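Local atomic coordinates of Rab GDP-dissociation inhibitor (Saccharomyces cerevisiae, PDB entry 2BCG), a protein that inhibits GDP release from the Rab GTPase Sec4, binds GDP-bound Ypt1 and extracts GDP-bound Ypt7 from vacuolar membranes. Residues R309-C315 with A364-I370; D328-I333 with I345-S351; T10-V16 with F287-I293. One frame throughout, in Å; residues are numbered along the deposited sequence. Where two conformers were deposited one is given.

Contact 1 (R309-C315 with A364-I370)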
loop_
_atom_site.group_PDB
_atom_site.type_symbol
_atom_site.label_atom_id
_atom_site.label_comp_id
_atom_site.label_asym_id
_atom_site.label_seq_id
_atom_site.Cartn_x
_atom_site.Cartn_y
_atom_site.Cartn_z
ATOM N N ARG A 309 -13.415 13.694 -15.195
ATOM C CA ARG A 309 -12.243 14.265 -14.572
ATOM C C ARG A 309 -12.557 14.344 -13.085
ATOM O O ARG A 309 -13.666 14.727 -12.693
ATOM C CB ARG A 309 -11.985 15.698 -15.051
ATOM C CG ARG A 309 -11.452 15.811 -16.472
ATOM C CD ARG A 309 -10.925 17.224 -16.731
ATOM N NE ARG A 309 -11.911 18.276 -16.439
ATOM C CZ ARG A 309 -11.612 19.515 -16.026
ATOM N NH1 ARG A 309 -10.350 19.861 -15.795
ATOM N NH2 ARG A 309 -12.583 20.399 -15.826
ATOM N N VAL A 310 -11.566 13.994 -12.276
ATOM C CA VAL A 310 -11.747 13.998 -10.829
ATOM C C VAL A 310 -10.897 15.096 -10.233
ATOM O O VAL A 310 -9.695 15.163 -10.488
ATOM C CB VAL A 310 -11.305 12.637 -10.228
ATOM C CG1 VAL A 310 -11.615 12.581 -8.726
ATOM C CG2 VAL A 310 -12.003 11.476 -10.928
ATOM N N ILE A 311 -11.513 15.952 -9.410
ATOM C CA ILE A 311 -10.711 16.945 -8.683
ATOM C C ILE A 311 -10.388 16.344 -7.319
ATOM O O ILE A 311 -11.289 15.732 -6.675
ATOM C CB ILE A 311 -11.399 18.325 -8.551
ATOM C CG1 ILE A 311 -10.505 19.316 -7.804
ATOM C CG2 ILE A 311 -12.788 18.198 -7.946
ATOM C CD1 ILE A 311 -10.925 20.778 -7.948
ATOM N N ARG A 312 -9.122 16.486 -6.912
ATOM C CA ARG A 312 -8.679 16.000 -5.608
ATOM C C ARG A 312 -7.947 17.132 -4.902
ATOM O O ARG A 312 -6.956 17.696 -5.433
ATOM C CB ARG A 312 -7.782 14.763 -5.746
ATOM C CG ARG A 312 -8.542 13.575 -6.381
ATOM C CD ARG A 312 -7.681 12.387 -6.663
ATOM N NE ARG A 312 -8.467 11.214 -7.083
ATOM C CZ ARG A 312 -8.305 10.538 -8.231
ATOM N NH1 ARG A 312 -7.375 10.878 -9.101
ATOM N NH2 ARG A 312 -9.051 9.460 -8.470
ATOM N N ALA A 313 -8.503 17.512 -3.753
ATOM C CA ALA A 313 -7.973 18.648 -3.002
ATOM C C ALA A 313 -7.431 18.068 -1.712
ATOM O O ALA A 313 -8.190 17.626 -0.870
ATOM C CB ALA A 313 -9.071 19.664 -2.675
ATOM N N ILE A 314 -6.119 18.113 -1.563
ATOM C CA ILE A 314 -5.448 17.624 -0.382
ATOM C C ILE A 314 -5.297 18.795 0.583
ATOM O O ILE A 314 -4.617 19.791 0.282
ATOM C CB ILE A 314 -4.061 17.031 -0.748
ATOM C CG1 ILE A 314 -4.196 15.878 -1.762
ATOM C CG2 ILE A 314 -3.263 16.651 0.513
ATOM C CD1 ILE A 314 -2.853 15.536 -2.411
ATOM N N CYS A 315 -6.000 18.707 1.714
ATOM C CA CYS A 315 -6.000 19.794 2.687
ATOM C C CYS A 315 -5.259 19.387 3.933
ATOM O O CYS A 315 -5.431 18.252 4.401
ATOM C CB CYS A 315 -7.424 20.132 3.091
ATOM S SG CYS A 315 -8.422 20.634 1.651
ATOM N N ALA A 364 -7.067 15.909 4.946
ATOM C CA ALA A 364 -8.456 15.757 4.506
ATOM C C ALA A 364 -8.421 15.884 3.011
ATOM O O ALA A 364 -8.097 16.963 2.472
ATOM C CB ALA A 364 -9.333 16.834 5.112
ATOM N N ILE A 365 -8.685 14.775 2.333
ATOM C CA ILE A 365 -8.633 14.795 0.891
ATOM C C ILE A 365 -10.059 14.734 0.345
ATOM O O ILE A 365 -10.807 13.796 0.611
ATOM C CB ILE A 365 -7.819 13.635 0.333
ATOM C CG1 ILE A 365 -6.411 13.625 0.970
ATOM C CG2 ILE A 365 -7.741 13.783 -1.183
ATOM C CD1 ILE A 365 -5.470 12.547 0.375
ATOM N N ILE A 366 -10.441 15.777 -0.367
ATOM C CA ILE A 366 -11.802 15.923 -0.879
ATOM C C ILE A 366 -11.755 15.528 -2.349
ATOM O O ILE A 366 -10.827 15.927 -3.078
ATOM C CB ILE A 366 -12.287 17.385 -0.777
ATOM C CG1 ILE A 366 -12.326 17.870 0.698
ATOM C CG2 ILE A 366 -13.656 17.540 -1.423
ATOM C CD1 ILE A 366 -12.363 19.393 0.784
ATOM N N SER A 367 -12.753 14.789 -2.809
ATOM C CA SER A 367 -12.768 14.449 -4.237
ATOM C C SER A 367 -14.167 14.300 -4.779
ATOM O O SER A 367 -15.091 13.916 -4.066
ATOM C CB SER A 367 -11.947 13.206 -4.503
ATOM O OG SER A 367 -12.579 12.090 -3.983
ATOM N N THR A 368 -14.295 14.586 -6.072
ATOM C CA THR A 368 -15.544 14.329 -6.763
ATOM C C THR A 368 -15.263 14.395 -8.253
ATOM O O THR A 368 -14.214 14.902 -8.680
ATOM C CB THR A 368 -16.618 15.372 -6.361
ATOM O OG1 THR A 368 -17.920 14.925 -6.783
ATOM C CG2 THR A 368 -16.287 16.753 -6.967
ATOM N N ILE A 369 -16.182 13.830 -9.022
ATOM C CA ILE A 369 -16.177 13.987 -10.461
ATOM C C ILE A 369 -16.682 15.413 -10.771
ATOM O O ILE A 369 -17.729 15.848 -10.278
ATOM C CB ILE A 369 -17.143 12.951 -11.073
ATOM C CG1 ILE A 369 -16.613 11.519 -10.892
ATOM C CG2 ILE A 369 -17.464 13.280 -12.540
ATOM C CD1 ILE A 369 -15.239 11.274 -11.439
ATOM N N ILE A 370 -15.888 16.146 -11.533
ATOM C CA ILE A 370 -16.197 17.519 -11.894
ATOM C C ILE A 370 -17.456 17.545 -12.757
ATOM O O ILE A 370 -17.571 16.773 -13.719
ATOM C CB ILE A 370 -14.980 18.152 -12.616
ATOM C CG1 ILE A 370 -13.828 18.375 -11.644
ATOM C CG2 ILE A 370 -15.335 19.510 -13.287
ATOM C CD1 ILE A 370 -12.503 18.611 -12.347
HETATM O O HOH W 1 -15.906 15.197 -15.316
HETATM O O HOH W 2 -10.739 10.302 -5.785
#

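Contact 2 (D328-I333 with I345-S351)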
loop_
_atom_site.group_PDB
_atom_site.type_symbol
_atom_site.label_atom_id
_atom_site.label_comp_id
_atom_site.label_asym_id
_atom_site.label_seq_id
_atom_site.Cartn_x
_atom_site.Cartn_y
_atom_site.Cartn_z
ATOM N N ASP A 328 -9.994 10.228 14.712
ATOM C CA ASP A 328 -8.656 10.234 14.111
ATOM C C ASP A 328 -8.684 9.989 12.615
ATOM O O ASP A 328 -7.683 10.277 11.941
ATOM C CB ASP A 328 -7.639 9.312 14.819
ATOM C CG ASP A 328 -7.984 7.850 14.735
ATOM O OD1 ASP A 328 -7.535 7.108 15.656
ATOM O OD2 ASP A 328 -8.637 7.389 13.783
ATOM N N SER A 329 -9.821 9.530 12.104
ATOM C CA SER A 329 -9.963 9.175 10.697
ATOM C C SER A 329 -11.436 9.005 10.433
ATOM O O SER A 329 -12.205 8.559 11.320
ATOM C CB SER A 329 -9.207 7.874 10.355
ATOM O OG SER A 329 -9.661 6.772 11.164
ATOM N N LEU A 330 -11.846 9.328 9.222
ATOM C CA LEU A 330 -13.242 9.125 8.856
ATOM C C LEU A 330 -13.420 9.301 7.372
ATOM O O LEU A 330 -12.554 9.879 6.678
ATOM C CB LEU A 330 -14.195 10.071 9.609
ATOM C CG LEU A 330 -13.993 11.566 9.326
ATOM C CD1 LEU A 330 -15.336 12.321 9.132
ATOM C CD2 LEU A 330 -13.126 12.287 10.383
ATOM N N GLN A 331 -14.570 8.840 6.889
ATOM C CA GLN A 331 -15.095 9.212 5.599
ATOM C C GLN A 331 -16.260 10.174 5.773
ATOM O O GLN A 331 -17.085 9.965 6.674
ATOM C CB GLN A 331 -15.617 7.953 4.885
ATOM C CG GLN A 331 -16.611 8.240 3.748
ATOM C CD GLN A 331 -16.889 7.010 2.944
ATOM O OE1 GLN A 331 -16.318 6.810 1.862
ATOM N NE2 GLN A 331 -17.774 6.168 3.460
ATOM N N ILE A 332 -16.332 11.199 4.932
ATOM C CA ILE A 332 -17.593 11.922 4.793
ATOM C C ILE A 332 -18.164 11.638 3.408
ATOM O O ILE A 332 -17.418 11.695 2.413
ATOM C CB ILE A 332 -17.428 13.455 4.970
ATOM C CG1 ILE A 332 -16.834 13.793 6.342
ATOM C CG2 ILE A 332 -18.784 14.157 4.805
ATOM C CD1 ILE A 332 -16.471 15.300 6.492
ATOM N N ILE A 333 -19.482 11.389 3.357
ATOM C CA ILE A 333 -20.184 11.201 2.087
ATOM C C ILE A 333 -21.172 12.353 1.932
ATOM O O ILE A 333 -22.027 12.529 2.816
ATOM C CB ILE A 333 -21.002 9.881 2.055
ATOM C CG1 ILE A 333 -20.102 8.668 2.250
ATOM C CG2 ILE A 333 -21.757 9.733 0.732
ATOM C CD1 ILE A 333 -20.844 7.391 2.572
ATOM N N ILE A 345 -19.816 13.845 -3.358
ATOM C CA ILE A 345 -18.470 14.331 -2.968
ATOM C C ILE A 345 -18.050 13.529 -1.766
ATOM O O ILE A 345 -18.865 13.268 -0.857
ATOM C CB ILE A 345 -18.495 15.837 -2.581
ATOM C CG1 ILE A 345 -19.041 16.666 -3.761
ATOM C CG2 ILE A 345 -17.093 16.291 -2.145
ATOM C CD1 ILE A 345 -19.088 18.138 -3.505
ATOM N N TYR A 346 -16.799 13.072 -1.791
ATOM C CA TYR A 346 -16.214 12.335 -0.665
ATOM C C TYR A 346 -15.159 13.169 0.040
ATOM O O TYR A 346 -14.470 13.994 -0.559
ATOM C CB TYR A 346 -15.541 11.028 -1.126
ATOM C CG TYR A 346 -16.513 9.981 -1.645
ATOM C CD1 TYR A 346 -16.388 9.516 -2.949
ATOM C CD2 TYR A 346 -17.519 9.418 -0.823
ATOM C CE1 TYR A 346 -17.270 8.564 -3.464
ATOM C CE2 TYR A 346 -18.390 8.447 -1.327
ATOM C CZ TYR A 346 -18.250 8.024 -2.630
ATOM O OH TYR A 346 -19.068 7.053 -3.142
ATOM N N VAL A 347 -15.011 12.907 1.326
ATOM C CA VAL A 347 -13.830 13.372 2.039
ATOM C C VAL A 347 -13.233 12.163 2.751
ATOM O O VAL A 347 -13.948 11.341 3.340
ATOM C CB VAL A 347 -14.125 14.512 3.041
ATOM C CG1 VAL A 347 -12.815 15.205 3.453
ATOM C CG2 VAL A 347 -15.092 15.569 2.436
ATOM N N ALA A 348 -11.911 12.061 2.699
ATOM C CA ALA A 348 -11.166 11.001 3.372
ATOM C C ALA A 348 -10.228 11.704 4.317
ATOM O O ALA A 348 -9.398 12.521 3.904
ATOM C CB ALA A 348 -10.360 10.166 2.383
ATOM N N ILE A 349 -10.374 11.403 5.594
ATOM C CA ILE A 349 -9.583 12.066 6.624
ATOM C C ILE A 349 -8.764 11.035 7.391
ATOM O O ILE A 349 -9.302 10.020 7.840
ATOM C CB ILE A 349 -10.509 12.840 7.591
ATOM C CG1 ILE A 349 -11.182 14.005 6.840
ATOM C CG2 ILE A 349 -9.775 13.355 8.830
ATOM C CD1 ILE A 349 -12.707 13.976 6.913
ATOM N N VAL A 350 -7.454 11.299 7.503
ATOM C CA VAL A 350 -6.531 10.470 8.274
ATOM C C VAL A 350 -5.600 11.457 8.996
ATOM O O VAL A 350 -5.602 12.670 8.682
ATOM C CB VAL A 350 -5.773 9.453 7.353
ATOM C CG1 VAL A 350 -6.708 8.320 6.890
ATOM C CG2 VAL A 350 -5.117 10.200 6.146
ATOM N N SER A 351 -4.790 10.972 9.915
ATOM C CA SER A 351 -4.023 11.893 10.719
ATOM C C SER A 351 -2.740 11.232 11.234
ATOM O O SER A 351 -2.316 10.209 10.721
ATOM C CB SER A 351 -4.914 12.416 11.843
ATOM O OG SER A 351 -5.280 11.364 12.722
HETATM O O HOH W 3 -14.150 8.818 1.666
#

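Contact 3 (T10-V16 with F287-I293)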
loop_
_atom_site.group_PDB
_atom_site.type_symbol
_atom_site.label_atom_id
_atom_site.label_comp_id
_atom_site.label_asym_id
_atom_site.label_seq_id
_atom_site.Cartn_x
_atom_site.Cartn_y
_atom_site.Cartn_z
ATOM N N THR A 10 17.960 -11.259 -20.746
ATOM C CA THR A 10 17.212 -10.590 -21.779
ATOM C C THR A 10 15.726 -10.978 -21.686
ATOM O O THR A 10 14.868 -10.125 -21.925
ATOM C CB THR A 10 17.820 -10.918 -23.196
ATOM O OG1 THR A 10 19.053 -10.202 -23.363
ATOM C CG2 THR A 10 16.862 -10.535 -24.322
ATOM N N ASP A 11 15.438 -12.239 -21.318
ATOM C CA ASP A 11 14.099 -12.830 -21.565
ATOM C C ASP A 11 13.315 -13.044 -20.289
ATOM O O ASP A 11 13.859 -13.553 -19.319
ATOM C CB ASP A 11 14.218 -14.203 -22.250
ATOM C CG ASP A 11 14.859 -14.127 -23.607
ATOM O OD1 ASP A 11 14.744 -13.090 -24.279
ATOM O OD2 ASP A 11 15.487 -15.138 -23.983
ATOM N N TYR A 12 12.025 -12.682 -20.324
ATOM C CA TYR A 12 11.115 -12.820 -19.170
ATOM C C TYR A 12 9.782 -13.418 -19.623
ATOM O O TYR A 12 9.443 -13.383 -20.802
ATOM C CB TYR A 12 10.876 -11.444 -18.473
ATOM C CG TYR A 12 12.172 -10.868 -17.959
ATOM C CD1 TYR A 12 12.601 -11.108 -16.656
ATOM C CD2 TYR A 12 13.038 -10.180 -18.832
ATOM C CE1 TYR A 12 13.850 -10.663 -16.199
ATOM C CE2 TYR A 12 14.294 -9.732 -18.392
ATOM C CZ TYR A 12 14.687 -9.961 -17.094
ATOM O OH TYR A 12 15.943 -9.504 -16.699
ATOM N N ASP A 13 9.019 -13.973 -18.676
ATOM C CA ASP A 13 7.626 -14.346 -18.997
ATOM C C ASP A 13 6.699 -13.130 -19.153
ATOM O O ASP A 13 5.761 -13.154 -19.958
ATOM C CB ASP A 13 7.008 -15.243 -17.923
ATOM C CG ASP A 13 7.595 -16.637 -17.898
ATOM O OD1 ASP A 13 8.016 -17.080 -16.821
ATOM O OD2 ASP A 13 7.611 -17.318 -18.959
ATOM N N VAL A 14 6.927 -12.089 -18.335
ATOM C CA VAL A 14 6.061 -10.934 -18.332
ATOM C C VAL A 14 6.916 -9.712 -17.986
ATOM O O VAL A 14 7.795 -9.788 -17.093
ATOM C CB VAL A 14 4.980 -11.078 -17.217
ATOM C CG1 VAL A 14 4.077 -9.838 -17.143
ATOM C CG2 VAL A 14 4.143 -12.390 -17.389
ATOM N N ILE A 15 6.682 -8.624 -18.703
ATOM C CA ILE A 15 7.189 -7.293 -18.318
ATOM C C ILE A 15 6.023 -6.459 -17.774
ATOM O O ILE A 15 4.945 -6.449 -18.339
ATOM C CB ILE A 15 7.890 -6.609 -19.507
ATOM C CG1 ILE A 15 9.169 -7.397 -19.818
ATOM C CG2 ILE A 15 8.199 -5.130 -19.202
ATOM C CD1 ILE A 15 9.849 -6.978 -21.137
ATOM N N VAL A 16 6.254 -5.791 -16.640
ATOM C CA VAL A 16 5.232 -4.928 -16.037
ATOM C C VAL A 16 5.812 -3.507 -15.986
ATOM O O VAL A 16 6.974 -3.343 -15.599
ATOM C CB VAL A 16 4.842 -5.434 -14.638
ATOM C CG1 VAL A 16 3.681 -4.617 -14.057
ATOM C CG2 VAL A 16 4.461 -6.934 -14.705
ATOM N N PHE A 287 14.982 -5.757 -23.186
ATOM C CA PHE A 287 14.366 -6.858 -22.444
ATOM C C PHE A 287 13.132 -7.331 -23.194
ATOM O O PHE A 287 12.389 -6.510 -23.726
ATOM C CB PHE A 287 14.006 -6.404 -21.027
ATOM C CG PHE A 287 15.186 -5.818 -20.297
ATOM C CD1 PHE A 287 15.259 -4.460 -20.005
ATOM C CD2 PHE A 287 16.283 -6.618 -20.003
ATOM C CE1 PHE A 287 16.404 -3.909 -19.374
ATOM C CE2 PHE A 287 17.422 -6.080 -19.376
ATOM C CZ PHE A 287 17.481 -4.726 -19.071
ATOM N N LYS A 288 12.948 -8.655 -23.251
ATOM C CA LYS A 288 11.864 -9.249 -24.054
ATOM C C LYS A 288 10.929 -10.113 -23.221
ATOM O O LYS A 288 11.362 -10.791 -22.307
ATOM C CB LYS A 288 12.455 -10.073 -25.204
ATOM C CG LYS A 288 13.246 -9.205 -26.194
ATOM C CD LYS A 288 13.806 -10.055 -27.292
ATOM C CE LYS A 288 14.401 -9.199 -28.395
ATOM N NZ LYS A 288 15.105 -10.059 -29.409
ATOM N N ALA A 289 9.644 -10.108 -23.584
ATOM C CA ALA A 289 8.666 -11.005 -22.960
ATOM C C ALA A 289 7.482 -11.134 -23.923
ATOM O O ALA A 289 7.255 -10.241 -24.737
ATOM C CB ALA A 289 8.200 -10.450 -21.637
ATOM N N PRO A 290 6.726 -12.239 -23.832
ATOM C CA PRO A 290 5.529 -12.380 -24.695
ATOM C C PRO A 290 4.353 -11.455 -24.384
ATOM O O PRO A 290 3.464 -11.268 -25.239
ATOM C CB PRO A 290 5.090 -13.832 -24.473
ATOM C CG PRO A 290 5.891 -14.374 -23.387
ATOM C CD PRO A 290 6.999 -13.448 -23.040
ATOM N N LEU A 291 4.347 -10.845 -23.200
ATOM C CA LEU A 291 3.287 -9.897 -22.890
ATOM C C LEU A 291 3.783 -8.803 -21.947
ATOM O O LEU A 291 4.786 -8.973 -21.249
ATOM C CB LEU A 291 2.059 -10.614 -22.287
ATOM C CG LEU A 291 2.235 -11.354 -20.968
ATOM C CD1 LEU A 291 1.608 -10.470 -19.911
ATOM C CD2 LEU A 291 1.572 -12.729 -20.928
ATOM N N VAL A 292 3.046 -7.697 -21.950
ATOM C CA VAL A 292 3.296 -6.591 -21.019
ATOM C C VAL A 292 1.988 -6.267 -20.273
ATOM O O VAL A 292 0.879 -6.367 -20.830
ATOM C CB VAL A 292 3.865 -5.336 -21.765
ATOM C CG1 VAL A 292 2.845 -4.714 -22.708
ATOM C CG2 VAL A 292 4.403 -4.292 -20.750
ATOM N N ILE A 293 2.138 -5.875 -19.010
ATOM C CA ILE A 293 1.048 -5.325 -18.175
ATOM C C ILE A 293 1.505 -3.905 -17.820
ATOM O O ILE A 293 2.643 -3.715 -17.412
ATOM C CB ILE A 293 0.845 -6.177 -16.905
ATOM C CG1 ILE A 293 0.457 -7.624 -17.280
ATOM C CG2 ILE A 293 -0.163 -5.494 -15.959
ATOM C CD1 ILE A 293 0.399 -8.545 -16.136
#

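Contact 1 (R309-C315 with A364-I370)
Ile370, Arg309 and Ile311 give up the most surface here, 91, 80 and 66 Å² of the 706 Å² buried in all. Ile370 N donates to Arg309 O at 2.9 Å, and a water bridges the same pair, accepting from Arg309 N and donating to Ile370 O. The side chain of Ile370 then fills the space between its neighbours: its CD1 lies over one face of the Arg309 guanidinium, and its CG1 is 3.8 Å from Ile311 CG2. Ile311 and Thr368 exchange both backbone bonds, N to O, though the return from Thr368 N to Ile311 O is longer at 3.3 Å. Ala313 with Ile366 and Cys315 with Ala364 repeat the reciprocal pattern at 2.8 to 3.0 Å between backbone N and O. Phe383 covers Ala313, Cys315 and Ile366. The 168° axis angle and 4.7 Å closest approach, with hydrogen-bonded and non-hydrogen-bonded pairs in turn, define regular antiparallel pairing of two inner strands in the mixed sheet of GDI.

Contact 2 (D328-I333 with I345-S351)
The shortest polar link lies beyond the regular pairing, where Ser351 OG donates to Asp328 O at 2.8 Å. Asp328 OD2 in turn accepts from Ser329 OG at 2.9 Å, a hydroxyl that is also bonded to the backbone of Ser116. Two reciprocal backbone pairs follow: Leu330 N reaches Ile349 O at 3.0 Å with Ile349 N returning to Leu330 O at 2.9 Å, and Ile332 and Val347 exchange their N-to-O bonds at 2.9 Å each. On the face carrying Gln331, a water donates to Gln331 OE1 and Val347 O, at 3.0 Å each. The Gln331 amide is held further by Tyr234, Ser118 and Ser421.

Between the two segments, the face of Leu330, Ile332, Val347 and Ile349 packs through aliphatic side chains. Leu330 CG is 3.6 Å from Ile349 CD1, Ile332 CD1 is 4.0 Å from that same Ile349 CD1, and Ile332 CB is 4.0 Å from Val347 CB; Ile349 accordingly loses the most area, 85 Å². On the other face, Ile333 CG1 meets the edge of the Tyr346 ring, 4.0 Å from CE2. Strand 118-122 pairs with the outer side of 330-334 through Gln331 and Ile333. The axes of 330-333 and 345-351 run at 168°, 4.7 Å apart at their closest, and eleven residues separate the segments: an antiparallel beta hairpin with a long connection, embedded in the mixed sheet of GDI.

Contact 3 (T10-V16 with F287-I293)
At the apolar centre, Ile15 loses 94 Å²: its CG1 sits 3.7 Å from Ala289 CB, its CD1 4.2 Å from Phe287 CB, and its CG2 4.2 Å from Val292 CG2. Strands 14-17 and 292-294 are neighbours in the parallel five-stranded sheet, order 258-260, 37-40, 14-17, 292-294, 411-413, of a Rossmann-like domain. Val14 CG1 meets Leu291 CD1 at 3.8 Å and Ile293 CD1 at 4.0 Å, while Leu26 and Leu30 of helix 21-32 cover Ile293. Parallel pairing is documented by Ile15 N to Leu291 O at 3.2 Å and Ile293 N to Ile15 O at 2.9 Å.

Farther out, Tyr12 CE2 touches Phe287 CD2 at 4.0 Å; the Tyr12 ring also makes a cation-pi contact with Lys36. Pro290 CD lies 3.3 Å from both Tyr12 O and Asp13 O, in the interval where the regular pairing lapses. The polar edge is a single backbone bridge around Asp11 and Lys288, made by Lys288 N to Thr10 O and Tyr12 N to Lys288 O, both 2.8 Å.

Contacts 1 and 2 share one mixed sheet, their centres 12 Å apart. Neighbouring strands 345-351 and 362-369 join them, Ile365 N lying 2.8 Å from Ala348 O and Ser367 N 2.9 Å from Tyr346 O, both probable hydrogen bonds. The hairpin of contact 2 comes between the strands of contact 1 along the chain, but in the sheet it lies beside 362-369, away from 303-317. Contact 3, centred 36 Å from contact 1 and 40 Å from contact 2, lies mainly in a separate parallel sheet; its 287-288 end reaches a small antiparallel sheet. It closes before contact 1 opens, strand 292-294 directly preceding 303-317, so one continuous chain links the Rossmann-like and mixed-sheet parts, with contacts 2 and 3 on opposite sides of the chain's centre.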